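Long-range contacts in Ika8 (Synthetic construct, PDB 6G6O), which is a computationally designed artificial protein that folds as a symmetrical eight-bladed beta-propeller of WD40-type repeats: residues Ser176-Leu181 and Ser190-Gly195; Ala100-Lys105 and Thr139-Lys144; Glu167-Glu172 and Trp200-Gly205. All coordinates share one frame; numbering follows the deposited sequence.

Interaction 1 of 3, residues Ser176-Leu181 and Ser190-Gly195; sequences SAITAL and SGAADG
The carbonyl oxygen of Gly191 is gripped by three groups from the strand opposite, a compact example of how a beta bulge satisfies one acceptor from two residues. Thr179 N gives the main bond, 2.9 Å to Gly191 O with an angle of 162° at the hydrogen, while Ala180 N adds a weak one at 3.5 Å to the same Gly191 O. The third comes from the Thr179 side chain, whose OG1 lies 3.3 Å from Gly191 O and well above the carbonyl plane. A chi1 of 66° sets OG1 between the backbone N and the carbonyl carbon, bringing the hydroxyl over Gly191 and leaving CG2 to lie against Ala193. Thr179 and Ala180 thus face one residue, which is the classic bulge; the near-helical psi of Thr179, -36°, makes the extra step. Gly191 N returns a bond to Ala180 O at 2.8 Å, closing the bulge, and before it Ala193 N bonds Ala177 O, also at 2.8 Å. Beyond the strand ends, Ser176 CB packs 3.3 Å from Asp194 OD2 at a type I turn, Ala192 to Gly195, while Asp194 OD1 bonds the hydroxyl of Thr196. At the other end Leu181 CB rests 4.0 Å from Ser190 CB, whose hydroxyl is bonded to His174 and Trp200. The hairpin of strands 178-184 and 187-192 sits between two neighbours: Ile178 and Leu181 pack on Ala140 of strand 138-144, and Thr179 and Ala180 touch Leu221 of strand 218-224.

Interaction 2 of 3, residues Ala100-Lys105 and Thr139-Lys144; sequences ALAFSK and TALQFK
Apolar packing carries most of this contact, beginning with Ala100 and Leu141, whose CB atoms meet at 3.7 Å. The branch of Leu141 continues alongside the same methyl, its CD1 lying 3.9 Å from Ala100 CB. Two residues further along, Ala102 CB sits 3.6 Å from Phe143 CB, with the carbonyl of Leu141 also beside it. Small residues on one strand therefore meet large ones on the other, and the short alanines let the two backbones draw close without interleaving long side chains.

The aromatic part of the contact belongs to Phe143. Its ring carbon CG stands anti to the backbone N (chi1 163°), which carries the ring along the partner strand from Ala102 to Ser104. Ala102 CB lies at the ring edge, near its plane, whereas Ser104 CB approaches obliquely, 3.5 Å from Phe143 CE2. Elsewhere the ring packs on Ile107, Val148 and Ile162, and Leu141 likewise on Val109 and Val148, so both residues fill the layer between two sheets.

Between these two segments the contact is purely one of packing. The strand axes come no closer than 6.3 Å although their directions differ by only 8°, and backbone bonds join Ala102 to Val109 and Gln142 to Val149, each in the hairpin of its own blade. Thr139 and Ala140 both face Gly151 in a classic bulge.

Strands 98-104 and 138-144 are each the first strand of a four-stranded blade. Their nearly parallel face-to-face packing, without hydrogen bonds between the two segments, is typical of the inner strands of neighbouring blades around the axis of a beta-propeller.

Interaction 3 of 3, residues Glu167-Glu172 and Trp200-Gly205; sequences ELVSLE and WDILTG
Trp200 offers one face of its indole to Leu171, a CH-pi contact in which Leu171 CB lies 4.2 Å from the centroid of the six-membered ring and 11° off its normal. Leu171 CD2 continues along the side chain to Trp200 CB, and Glu172 CB reaches the far end of the ring, 3.7 Å from Trp200 CH2. An alanine in place of Trp200 would probably leave Leu171 without its aromatic platform and deprive the Ser190 hydroxyl of the indole N-H that it bonds. Asp201 follows and shapes the turn: its OD1 accepts from Leu203 N at 3.0 Å, an Asx turn, and from Thr204 N at 2.7 Å. Next, the carbonyl of Ile202 is straddled by both methyls of Val169, CG1 and CG2 each 3.2 Å from Ile202 O, while Ile202 CD1 meets Val169 CG2. The Leu203 carbonyl also borders Val169 CG1. Gly205, whose N bonds Asp201 O, closes the turn, its CA lying 4.2 Å from Leu171 CD2. Trp200-Asp201 is the dipeptide that names WD repeats, placed at the end of a blade's third strand; Leu171 and Glu172, which cover the tryptophan, follow on strand 167-170, the outermost strand of the preceding blade, an inter-blade packing characteristic of WD40 propellers.

Taken together, the three contacts sample the propeller from axis to rim. Interaction 2 is buried nearest the centre and joins two blades by apolar and aromatic packing; interaction 3, its centre about 23 Å from that of the chain, joins blades at the partly exposed periphery, where an indole face and turn carbonyls do the work. Interaction 1 instead lies within one blade, and backbone hydrogen bonds dominate it. It also touches both of the others: Leu181 packs on Gln142 of interaction 2, and strands 187-192 and 197-201 are neighbours in the sheet that interactions 1 and 3 share. Interactions 2 and 3 also reach a common sheet, through strands 138-144 and 167-170, but do not touch.

Interaction 1 of 3, residues Ser176-Leu181 and Ser190-Gly195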
ATOM      1  N   SER A 176      -9.201 -16.759  -1.637  1.00 29.51           N
ATOM      2  CA  SER A 176      -8.229 -16.393  -0.620  1.00 23.59           C
ATOM      3  C   SER A 176      -8.208 -14.881  -0.472  1.00 20.75           C
ATOM      4  O   SER A 176      -8.619 -14.142  -1.370  1.00 20.81           O
ATOM      5  CB  SER A 176      -6.827 -16.911  -0.966  1.00 29.59           C
ATOM      6  OG  SER A 176      -5.917 -16.667   0.093  1.00 30.68           O
ATOM      7  N   ALA A 177      -7.706 -14.429   0.677  1.00 27.18           N
ATOM      8  CA  ALA A 177      -7.690 -13.008   0.995  1.00 20.70           C
ATOM      9  C   ALA A 177      -6.958 -12.213  -0.078  1.00 18.70           C
ATOM     10  O   ALA A 177      -5.890 -12.608  -0.549  1.00 27.47           O
ATOM     11  CB  ALA A 177      -7.034 -12.781   2.356  1.00 22.23           C
ATOM     12  N   ILE A 178      -7.551 -11.085  -0.468  1.00 18.12           N
ATOM     13  CA  ILE A 178      -6.939 -10.215  -1.462  1.00 19.05           C
ATOM     14  C   ILE A 178      -5.766  -9.481  -0.830  1.00 24.18           C
ATOM     15  O   ILE A 178      -5.890  -8.898   0.254  1.00 21.18           O
ATOM     16  CB  ILE A 178      -7.971  -9.226  -2.021  1.00 18.65           C
ATOM     17  CG1 ILE A 178      -9.211  -9.969  -2.520  1.00 19.55           C
ATOM     18  CG2 ILE A 178      -7.358  -8.386  -3.128  1.00 18.26           C
ATOM     19  CD1 ILE A 178      -8.916 -11.003  -3.575  1.00 15.54           C
ATOM     20  N   THR A 179      -4.617  -9.506  -1.504  1.00 24.48           N
ATOM     21  CA  THR A 179      -3.437  -8.789  -1.037  1.00 22.09           C
ATOM     22  C   THR A 179      -3.196  -7.491  -1.796  1.00 22.92           C
ATOM     23  O   THR A 179      -2.763  -6.504  -1.195  1.00 24.69           O
ATOM     24  CB  THR A 179      -2.194  -9.681  -1.137  1.00 21.34           C
ATOM     25  OG1 THR A 179      -1.908  -9.959  -2.512  1.00 27.34           O
ATOM     26  CG2 THR A 179      -2.418 -10.990  -0.397  1.00 18.30           C
ATOM     27  N   ALA A 180      -3.477  -7.463  -3.097  1.00 22.84           N
ATOM     28  CA  ALA A 180      -3.346  -6.243  -3.883  1.00 21.53           C
ATOM     29  C   ALA A 180      -4.160  -6.386  -5.161  1.00 21.29           C
ATOM     30  O   ALA A 180      -4.545  -7.490  -5.555  1.00 19.82           O
ATOM     31  CB  ALA A 180      -1.883  -5.930  -4.211  1.00 23.10           C
ATOM     32  N   LEU A 181      -4.412  -5.246  -5.805  1.00 24.72           N
ATOM     33  CA  LEU A 181      -5.157  -5.212  -7.059  1.00 26.73           C
ATOM     34  C   LEU A 181      -4.870  -3.895  -7.774  1.00 25.70           C
ATOM     35  O   LEU A 181      -4.268  -2.980  -7.210  1.00 26.59           O
ATOM     36  CB  LEU A 181      -6.661  -5.399  -6.817  1.00 27.96           C
ATOM     37  CG  LEU A 181      -7.326  -4.528  -5.750  1.00 22.22           C
ATOM     38  CD1 LEU A 181      -7.952  -3.292  -6.371  1.00 33.47           C
ATOM     39  CD2 LEU A 181      -8.367  -5.323  -4.984  1.00 21.15           C
ATOM     40  N   SER A 190      -6.429  -8.616  -9.913  1.00 24.88           N
ATOM     41  CA  SER A 190      -6.388  -8.802  -8.472  1.00 20.06           C
ATOM     42  C   SER A 190      -5.472  -9.969  -8.146  1.00 14.07           C
ATOM     43  O   SER A 190      -5.282 -10.876  -8.960  1.00 19.07           O
ATOM     44  CB  SER A 190      -7.787  -9.052  -7.887  1.00 18.35           C
ATOM     45  OG  SER A 190      -8.337 -10.265  -8.374  1.00 23.41           O
ATOM     46  N   GLY A 191      -4.902  -9.931  -6.957  1.00 21.00           N
ATOM     47  CA  GLY A 191      -4.053 -11.013  -6.484  1.00 16.66           C
ATOM     48  C   GLY A 191      -4.421 -11.400  -5.073  1.00 16.71           C
ATOM     49  O   GLY A 191      -4.660 -10.544  -4.222  1.00 20.23           O
ATOM     50  N   ALA A 192      -4.470 -12.705  -4.831  1.00 20.54           N
ATOM     51  CA  ALA A 192      -4.858 -13.250  -3.540  1.00 21.46           C
ATOM     52  C   ALA A 192      -3.652 -13.869  -2.845  1.00 24.41           C
ATOM     53  O   ALA A 192      -2.605 -14.106  -3.450  1.00 27.49           O
ATOM     54  CB  ALA A 192      -5.976 -14.286  -3.700  1.00 24.92           C
ATOM     55  N   ALA A 193      -3.826 -14.139  -1.551  1.00 22.62           N
ATOM     56  CA  ALA A 193      -2.744 -14.649  -0.718  1.00 27.30           C
ATOM     57  C   ALA A 193      -2.290 -16.050  -1.109  1.00 30.56           C
ATOM     58  O   ALA A 193      -1.218 -16.475  -0.665  1.00 33.02           O
ATOM     59  CB  ALA A 193      -3.168 -14.638   0.752  1.00 24.93           C
ATOM     60  N   ASP A 194      -3.063 -16.776  -1.914  1.00 31.33           N
ATOM     61  CA  ASP A 194      -2.698 -18.125  -2.322  1.00 27.10           C
ATOM     62  C   ASP A 194      -1.845 -18.151  -3.583  1.00 25.27           C
ATOM     63  O   ASP A 194      -1.577 -19.234  -4.113  1.00 33.12           O
ATOM     64  CB  ASP A 194      -3.956 -18.977  -2.529  1.00 32.38           C
ATOM     65  CG  ASP A 194      -4.973 -18.311  -3.438  1.00 30.06           C
ATOM     66  OD1 ASP A 194      -4.652 -17.261  -4.030  1.00 28.06           O
ATOM     67  OD2 ASP A 194      -6.099 -18.838  -3.555  1.00 39.25           O
ATOM     68  N   GLY A 195      -1.416 -16.991  -4.074  1.00 27.86           N
ATOM     69  CA  GLY A 195      -0.610 -16.914  -5.270  1.00 23.05           C
ATOM     70  C   GLY A 195      -1.385 -16.726  -6.555  1.00 28.52           C
ATOM     71  O   GLY A 195      -0.770 -16.453  -7.593  1.00 34.08           O
TER

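Interaction 2 of 3, residues Ala100-Lys105 and Thr139-Lys144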
ATOM      1  N   ALA A 100      -7.713   0.335   5.055  1.00 16.01           N
ATOM      2  CA  ALA A 100      -7.318   0.702   3.705  1.00 15.50           C
ATOM      3  C   ALA A 100      -7.682   2.155   3.460  1.00 17.81           C
ATOM      4  O   ALA A 100      -8.736   2.624   3.900  1.00 15.55           O
ATOM      5  CB  ALA A 100      -7.984  -0.196   2.659  1.00 22.91           C
ATOM      6  N   LEU A 101      -6.801   2.861   2.760  1.00 22.86           N
ATOM      7  CA  LEU A 101      -7.010   4.252   2.398  1.00 14.93           C
ATOM      8  C   LEU A 101      -6.688   4.437   0.925  1.00 17.75           C
ATOM      9  O   LEU A 101      -5.725   3.860   0.412  1.00 18.46           O
ATOM     10  CB  LEU A 101      -6.143   5.192   3.246  1.00 22.59           C
ATOM     11  CG  LEU A 101      -6.675   5.596   4.622  1.00 12.49           C
ATOM     12  CD1 LEU A 101      -5.756   6.613   5.266  1.00 12.38           C
ATOM     13  CD2 LEU A 101      -8.081   6.151   4.508  1.00 16.52           C
ATOM     14  N   ALA A 102      -7.510   5.230   0.249  1.00 16.09           N
ATOM     15  CA  ALA A 102      -7.262   5.632  -1.125  1.00 15.37           C
ATOM     16  C   ALA A 102      -7.493   7.129  -1.228  1.00 17.07           C
ATOM     17  O   ALA A 102      -8.393   7.671  -0.581  1.00 20.06           O
ATOM     18  CB  ALA A 102      -8.163   4.880  -2.111  1.00 18.35           C
ATOM     19  N   PHE A 103      -6.664   7.795  -2.027  1.00 20.74           N
ATOM     20  CA  PHE A 103      -6.701   9.248  -2.140  1.00 20.81           C
ATOM     21  C   PHE A 103      -6.492   9.617  -3.599  1.00 20.55           C
ATOM     22  O   PHE A 103      -5.454   9.291  -4.182  1.00 20.84           O
ATOM     23  CB  PHE A 103      -5.631   9.892  -1.251  1.00 20.03           C
ATOM     24  CG  PHE A 103      -5.825  11.365  -1.021  1.00 18.37           C
ATOM     25  CD1 PHE A 103      -6.972  12.009  -1.449  1.00 14.07           C
ATOM     26  CD2 PHE A 103      -4.853  12.102  -0.368  1.00 16.92           C
ATOM     27  CE1 PHE A 103      -7.143  13.362  -1.235  1.00 18.48           C
ATOM     28  CE2 PHE A 103      -5.018  13.455  -0.150  1.00 18.00           C
ATOM     29  CZ  PHE A 103      -6.166  14.085  -0.584  1.00 21.40           C
ATOM     30  N   SER A 104      -7.483  10.284  -4.186  1.00 26.91           N
ATOM     31  CA  SER A 104      -7.405  10.731  -5.568  1.00 25.23           C
ATOM     32  C   SER A 104      -8.235  11.997  -5.709  1.00 27.87           C
ATOM     33  O   SER A 104      -9.352  12.073  -5.186  1.00 26.93           O
ATOM     34  CB  SER A 104      -7.896   9.649  -6.537  1.00 26.20           C
ATOM     35  OG  SER A 104      -7.631  10.007  -7.883  1.00 35.49           O
ATOM     36  N   LYS A 105      -7.677  12.984  -6.412  1.00 28.72           N
ATOM     37  CA  LYS A 105      -8.304  14.292  -6.566  1.00 26.10           C
ATOM     38  C   LYS A 105      -8.651  14.872  -5.201  1.00 25.07           C
ATOM     39  O   LYS A 105      -7.762  15.076  -4.368  1.00 30.37           O
ATOM     40  CB  LYS A 105      -9.547  14.197  -7.458  1.00 27.93           C
ATOM     41  CG  LYS A 105      -9.284  14.538  -8.920  1.00 30.44           C
ATOM     42  CD  LYS A 105      -8.453  13.458  -9.597  1.00 38.63           C
ATOM     43  CE  LYS A 105      -8.391  13.650 -11.107  1.00 50.98           C
ATOM     44  NZ  LYS A 105      -9.735  13.595 -11.747  1.00 59.53           N
ATOM     45  N   THR A 139      -9.004  -5.441   2.611  1.00 21.29           N
ATOM     46  CA  THR A 139      -7.554  -5.539   2.600  1.00 17.21           C
ATOM     47  C   THR A 139      -6.887  -4.729   1.499  1.00 16.01           C
ATOM     48  O   THR A 139      -5.692  -4.443   1.610  1.00 25.92           O
ATOM     49  CB  THR A 139      -7.118  -7.006   2.467  1.00 18.53           C
ATOM     50  OG1 THR A 139      -7.589  -7.536   1.222  1.00 21.05           O
ATOM     51  CG2 THR A 139      -7.675  -7.837   3.612  1.00 13.36           C
ATOM     52  N   ALA A 140      -7.620  -4.346   0.456  1.00 18.67           N
ATOM     53  CA  ALA A 140      -7.049  -3.599  -0.656  1.00 17.21           C
ATOM     54  C   ALA A 140      -8.045  -2.553  -1.132  1.00 23.61           C
ATOM     55  O   ALA A 140      -9.260  -2.758  -1.076  1.00 26.05           O
ATOM     56  CB  ALA A 140      -6.659  -4.524  -1.814  1.00 17.21           C
ATOM     57  N   LEU A 141      -7.517  -1.429  -1.613  1.00 24.05           N
ATOM     58  CA  LEU A 141      -8.350  -0.304  -2.034  1.00 24.60           C
ATOM     59  C   LEU A 141      -7.607   0.477  -3.109  1.00 26.08           C
ATOM     60  O   LEU A 141      -6.604   1.132  -2.814  1.00 32.38           O
ATOM     61  CB  LEU A 141      -8.690   0.600  -0.852  1.00 26.29           C
ATOM     62  CG  LEU A 141     -10.124   0.618  -0.321  1.00 26.55           C
ATOM     63  CD1 LEU A 141     -10.388   1.922   0.415  1.00 21.43           C
ATOM     64  CD2 LEU A 141     -11.128   0.427  -1.446  1.00 23.73           C
ATOM     65  N   GLN A 142      -8.103   0.418  -4.342  1.00 24.01           N
ATOM     66  CA  GLN A 142      -7.592   1.232  -5.437  1.00 22.28           C
ATOM     67  C   GLN A 142      -8.722   2.101  -5.966  1.00 27.06           C
ATOM     68  O   GLN A 142      -9.829   1.608  -6.208  1.00 28.71           O
ATOM     69  CB  GLN A 142      -7.014   0.364  -6.557  1.00 24.95           C
ATOM     70  CG  GLN A 142      -5.755  -0.396  -6.165  1.00 26.27           C
ATOM     71  CD  GLN A 142      -4.623   0.516  -5.727  1.00 28.52           C
ATOM     72  OE1 GLN A 142      -4.493   1.643  -6.205  1.00 25.79           O
ATOM     73  NE2 GLN A 142      -3.796   0.029  -4.807  1.00 24.32           N
ATOM     74  N   PHE A 143      -8.443   3.390  -6.143  1.00 26.10           N
ATOM     75  CA  PHE A 143      -9.467   4.359  -6.512  1.00 19.28           C
ATOM     76  C   PHE A 143      -8.901   5.321  -7.545  1.00 27.38           C
ATOM     77  O   PHE A 143      -7.962   6.067  -7.251  1.00 28.85           O
ATOM     78  CB  PHE A 143      -9.963   5.114  -5.276  1.00 22.61           C
ATOM     79  CG  PHE A 143     -10.694   6.384  -5.587  1.00 22.32           C
ATOM     80  CD1 PHE A 143     -11.738   6.397  -6.495  1.00 24.07           C
ATOM     81  CD2 PHE A 143     -10.345   7.564  -4.957  1.00 16.48           C
ATOM     82  CE1 PHE A 143     -12.409   7.567  -6.780  1.00 23.66           C
ATOM     83  CE2 PHE A 143     -11.014   8.734  -5.235  1.00 22.20           C
ATOM     84  CZ  PHE A 143     -12.049   8.736  -6.148  1.00 23.81           C
ATOM     85  N   LYS A 144      -9.469   5.293  -8.751  1.00 26.67           N
ATOM     86  CA  LYS A 144      -9.109   6.211  -9.822  1.00 30.62           C
ATOM     87  C   LYS A 144     -10.354   6.513 -10.645  1.00 34.26           C
ATOM     88  O   LYS A 144     -11.205   5.639 -10.829  1.00 30.71           O
ATOM     89  CB  LYS A 144      -8.018   5.636 -10.741  1.00 31.27           C
ATOM     90  CG  LYS A 144      -6.755   5.157 -10.039  1.00 39.34           C
ATOM     91  CD  LYS A 144      -6.334   3.780 -10.531  1.00 38.96           C
ATOM     92  CE  LYS A 144      -5.361   3.118  -9.565  1.00 28.83           C
ATOM     93  NZ  LYS A 144      -5.064   1.707  -9.944  1.00 22.48           N
TER

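Interaction 3 of 3, residues Glu167-Glu172 and Trp200-Gly205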
ATOM      1  N   GLU A 167     -22.842  -0.887  -7.879  1.00 24.00           N
ATOM      2  CA  GLU A 167     -21.707  -1.564  -8.485  1.00 31.41           C
ATOM      3  C   GLU A 167     -21.818  -1.544 -10.004  1.00 32.12           C
ATOM      4  O   GLU A 167     -22.912  -1.664 -10.561  1.00 35.51           O
ATOM      5  CB  GLU A 167     -21.613  -3.006  -7.983  1.00 28.61           C
ATOM      6  CG  GLU A 167     -21.551  -3.125  -6.467  1.00 29.24           C
ATOM      7  CD  GLU A 167     -21.546  -4.565  -5.990  1.00 27.47           C
ATOM      8  OE1 GLU A 167     -21.297  -5.467  -6.815  1.00 34.54           O
ATOM      9  OE2 GLU A 167     -21.793  -4.794  -4.786  1.00 35.70           O
ATOM     10  N   LEU A 168     -20.671  -1.386 -10.667  1.00 36.72           N
ATOM     11  CA  LEU A 168     -20.640  -1.403 -12.127  1.00 35.09           C
ATOM     12  C   LEU A 168     -20.725  -2.827 -12.662  1.00 43.28           C
ATOM     13  O   LEU A 168     -21.541  -3.122 -13.542  1.00 37.43           O
ATOM     14  CB  LEU A 168     -19.370  -0.716 -12.634  1.00 35.89           C
ATOM     15  CG  LEU A 168     -19.351   0.812 -12.638  1.00 39.48           C
ATOM     16  CD1 LEU A 168     -17.924   1.324 -12.761  1.00 36.69           C
ATOM     17  CD2 LEU A 168     -20.219   1.361 -13.760  1.00 45.29           C
ATOM     18  N   VAL A 169     -19.881  -3.720 -12.143  1.00 36.36           N
ATOM     19  CA  VAL A 169     -19.869  -5.126 -12.523  1.00 28.93           C
ATOM     20  C   VAL A 169     -19.662  -5.962 -11.267  1.00 28.11           C
ATOM     21  O   VAL A 169     -19.293  -5.454 -10.207  1.00 33.62           O
ATOM     22  CB  VAL A 169     -18.775  -5.447 -13.565  1.00 38.42           C
ATOM     23  CG1 VAL A 169     -19.160  -4.899 -14.930  1.00 41.94           C
ATOM     24  CG2 VAL A 169     -17.436  -4.888 -13.112  1.00 40.03           C
ATOM     25  N   SER A 170     -19.905  -7.263 -11.399  1.00 30.42           N
ATOM     26  CA  SER A 170     -19.722  -8.215 -10.312  1.00 27.51           C
ATOM     27  C   SER A 170     -18.643  -9.212 -10.704  1.00 25.72           C
ATOM     28  O   SER A 170     -18.706  -9.812 -11.783  1.00 35.15           O
ATOM     29  CB  SER A 170     -21.031  -8.939  -9.985  1.00 40.35           C
ATOM     30  OG  SER A 170     -21.425  -9.792 -11.045  1.00 55.16           O
ATOM     31  N   LEU A 171     -17.655  -9.384  -9.831  1.00 27.66           N
ATOM     32  CA  LEU A 171     -16.511 -10.245 -10.090  1.00 23.26           C
ATOM     33  C   LEU A 171     -16.561 -11.471  -9.190  1.00 23.63           C
ATOM     34  O   LEU A 171     -16.951 -11.380  -8.020  1.00 24.75           O
ATOM     35  CB  LEU A 171     -15.199  -9.486  -9.871  1.00 23.20           C
ATOM     36  CG  LEU A 171     -15.111  -8.109 -10.534  1.00 20.15           C
ATOM     37  CD1 LEU A 171     -13.821  -7.406 -10.145  1.00 24.48           C
ATOM     38  CD2 LEU A 171     -15.222  -8.229 -12.046  1.00 25.96           C
ATOM     39  N   GLU A 172     -16.162 -12.620  -9.741  1.00 25.84           N
ATOM     40  CA  GLU A 172     -16.179 -13.859  -8.970  1.00 26.55           C
ATOM     41  C   GLU A 172     -15.189 -13.813  -7.812  1.00 28.34           C
ATOM     42  O   GLU A 172     -15.397 -14.481  -6.793  1.00 32.03           O
ATOM     43  CB  GLU A 172     -15.882 -15.048  -9.885  1.00 31.11           C
ATOM     44  CG  GLU A 172     -15.920 -16.404  -9.193  1.00 39.52           C
ATOM     45  CD  GLU A 172     -15.637 -17.554 -10.143  1.00 45.10           C
ATOM     46  OE1 GLU A 172     -16.278 -18.617  -9.998  1.00 50.29           O
ATOM     47  OE2 GLU A 172     -14.775 -17.396 -11.034  1.00 42.75           O
ATOM     48  N   TRP A 200      -9.628  -9.357 -14.826  1.00 26.19           N
ATOM     49  CA  TRP A 200     -11.055  -9.230 -15.072  1.00 27.89           C
ATOM     50  C   TRP A 200     -11.332  -8.182 -16.137  1.00 32.13           C
ATOM     51  O   TRP A 200     -10.476  -7.363 -16.479  1.00 36.10           O
ATOM     52  CB  TRP A 200     -11.803  -8.854 -13.791  1.00 26.17           C
ATOM     53  CG  TRP A 200     -11.448  -9.696 -12.623  1.00 25.75           C
ATOM     54  CD1 TRP A 200     -10.476  -9.449 -11.701  1.00 26.93           C
ATOM     55  CD2 TRP A 200     -12.063 -10.929 -12.242  1.00 22.47           C
ATOM     56  NE1 TRP A 200     -10.447 -10.455 -10.767  1.00 30.13           N
ATOM     57  CE2 TRP A 200     -11.412 -11.376 -11.077  1.00 24.66           C
ATOM     58  CE3 TRP A 200     -13.101 -11.700 -12.773  1.00 27.17           C
ATOM     59  CZ2 TRP A 200     -11.765 -12.557 -10.433  1.00 24.51           C
ATOM     60  CZ3 TRP A 200     -13.450 -12.873 -12.132  1.00 27.22           C
ATOM     61  CH2 TRP A 200     -12.783 -13.291 -10.975  1.00 26.36           C
ATOM     62  N   ASP A 201     -12.557  -8.214 -16.648  1.00 39.87           N
ATOM     63  CA  ASP A 201     -13.047  -7.211 -17.579  1.00 33.64           C
ATOM     64  C   ASP A 201     -13.941  -6.243 -16.813  1.00 34.15           C
ATOM     65  O   ASP A 201     -14.935  -6.660 -16.212  1.00 43.97           O
ATOM     66  CB  ASP A 201     -13.798  -7.858 -18.741  1.00 36.84           C
ATOM     67  CG  ASP A 201     -14.031  -6.899 -19.889  1.00 39.44           C
ATOM     68  OD1 ASP A 201     -14.855  -5.974 -19.738  1.00 43.33           O
ATOM     69  OD2 ASP A 201     -13.381  -7.056 -20.945  1.00 37.48           O
ATOM     70  N   ILE A 202     -13.583  -4.955 -16.834  1.00 30.39           N
ATOM     71  CA  ILE A 202     -14.298  -3.960 -16.036  1.00 35.71           C
ATOM     72  C   ILE A 202     -15.740  -3.783 -16.492  1.00 42.31           C
ATOM     73  O   ILE A 202     -16.561  -3.246 -15.738  1.00 43.86           O
ATOM     74  CB  ILE A 202     -13.566  -2.604 -16.066  1.00 36.67           C
ATOM     75  CG1 ILE A 202     -14.019  -1.714 -14.909  1.00 41.23           C
ATOM     76  CG2 ILE A 202     -13.880  -1.871 -17.342  1.00 41.13           C
ATOM     77  CD1 ILE A 202     -14.128  -2.420 -13.586  1.00 31.35           C
ATOM     78  N   LEU A 203     -16.079  -4.209 -17.706  1.00 43.09           N
ATOM     79  CA  LEU A 203     -17.444  -4.107 -18.202  1.00 41.14           C
ATOM     80  C   LEU A 203     -18.088  -5.450 -18.499  1.00 40.92           C
ATOM     81  O   LEU A 203     -19.314  -5.555 -18.430  1.00 47.03           O
ATOM     82  CB  LEU A 203     -17.498  -3.237 -19.467  1.00 41.58           C
ATOM     83  CG  LEU A 203     -16.811  -1.873 -19.379  1.00 40.54           C
ATOM     84  CD1 LEU A 203     -17.001  -1.086 -20.665  1.00 52.09           C
ATOM     85  CD2 LEU A 203     -17.337  -1.087 -18.184  1.00 46.96           C
ATOM     86  N   THR A 204     -17.303  -6.476 -18.821  1.00 40.16           N
ATOM     87  CA  THR A 204     -17.865  -7.798 -19.052  1.00 35.04           C
ATOM     88  C   THR A 204     -17.949  -8.606 -17.763  1.00 41.98           C
ATOM     89  O   THR A 204     -18.959  -9.270 -17.511  1.00 47.43           O
ATOM     90  CB  THR A 204     -17.030  -8.553 -20.093  1.00 38.73           C
ATOM     91  OG1 THR A 204     -17.329  -8.049 -21.400  1.00 56.19           O
ATOM     92  CG2 THR A 204     -17.352 -10.034 -20.067  1.00 40.13           C
ATOM     93  N   GLY A 205     -16.914  -8.540 -16.928  1.00 39.16           N
ATOM     94  CA  GLY A 205     -16.816  -9.385 -15.760  1.00 34.74           C
ATOM     95  C   GLY A 205     -16.192 -10.736 -16.019  1.00 36.01           C
ATOM     96  O   GLY A 205     -16.105 -11.549 -15.089  1.00 33.55           O
TER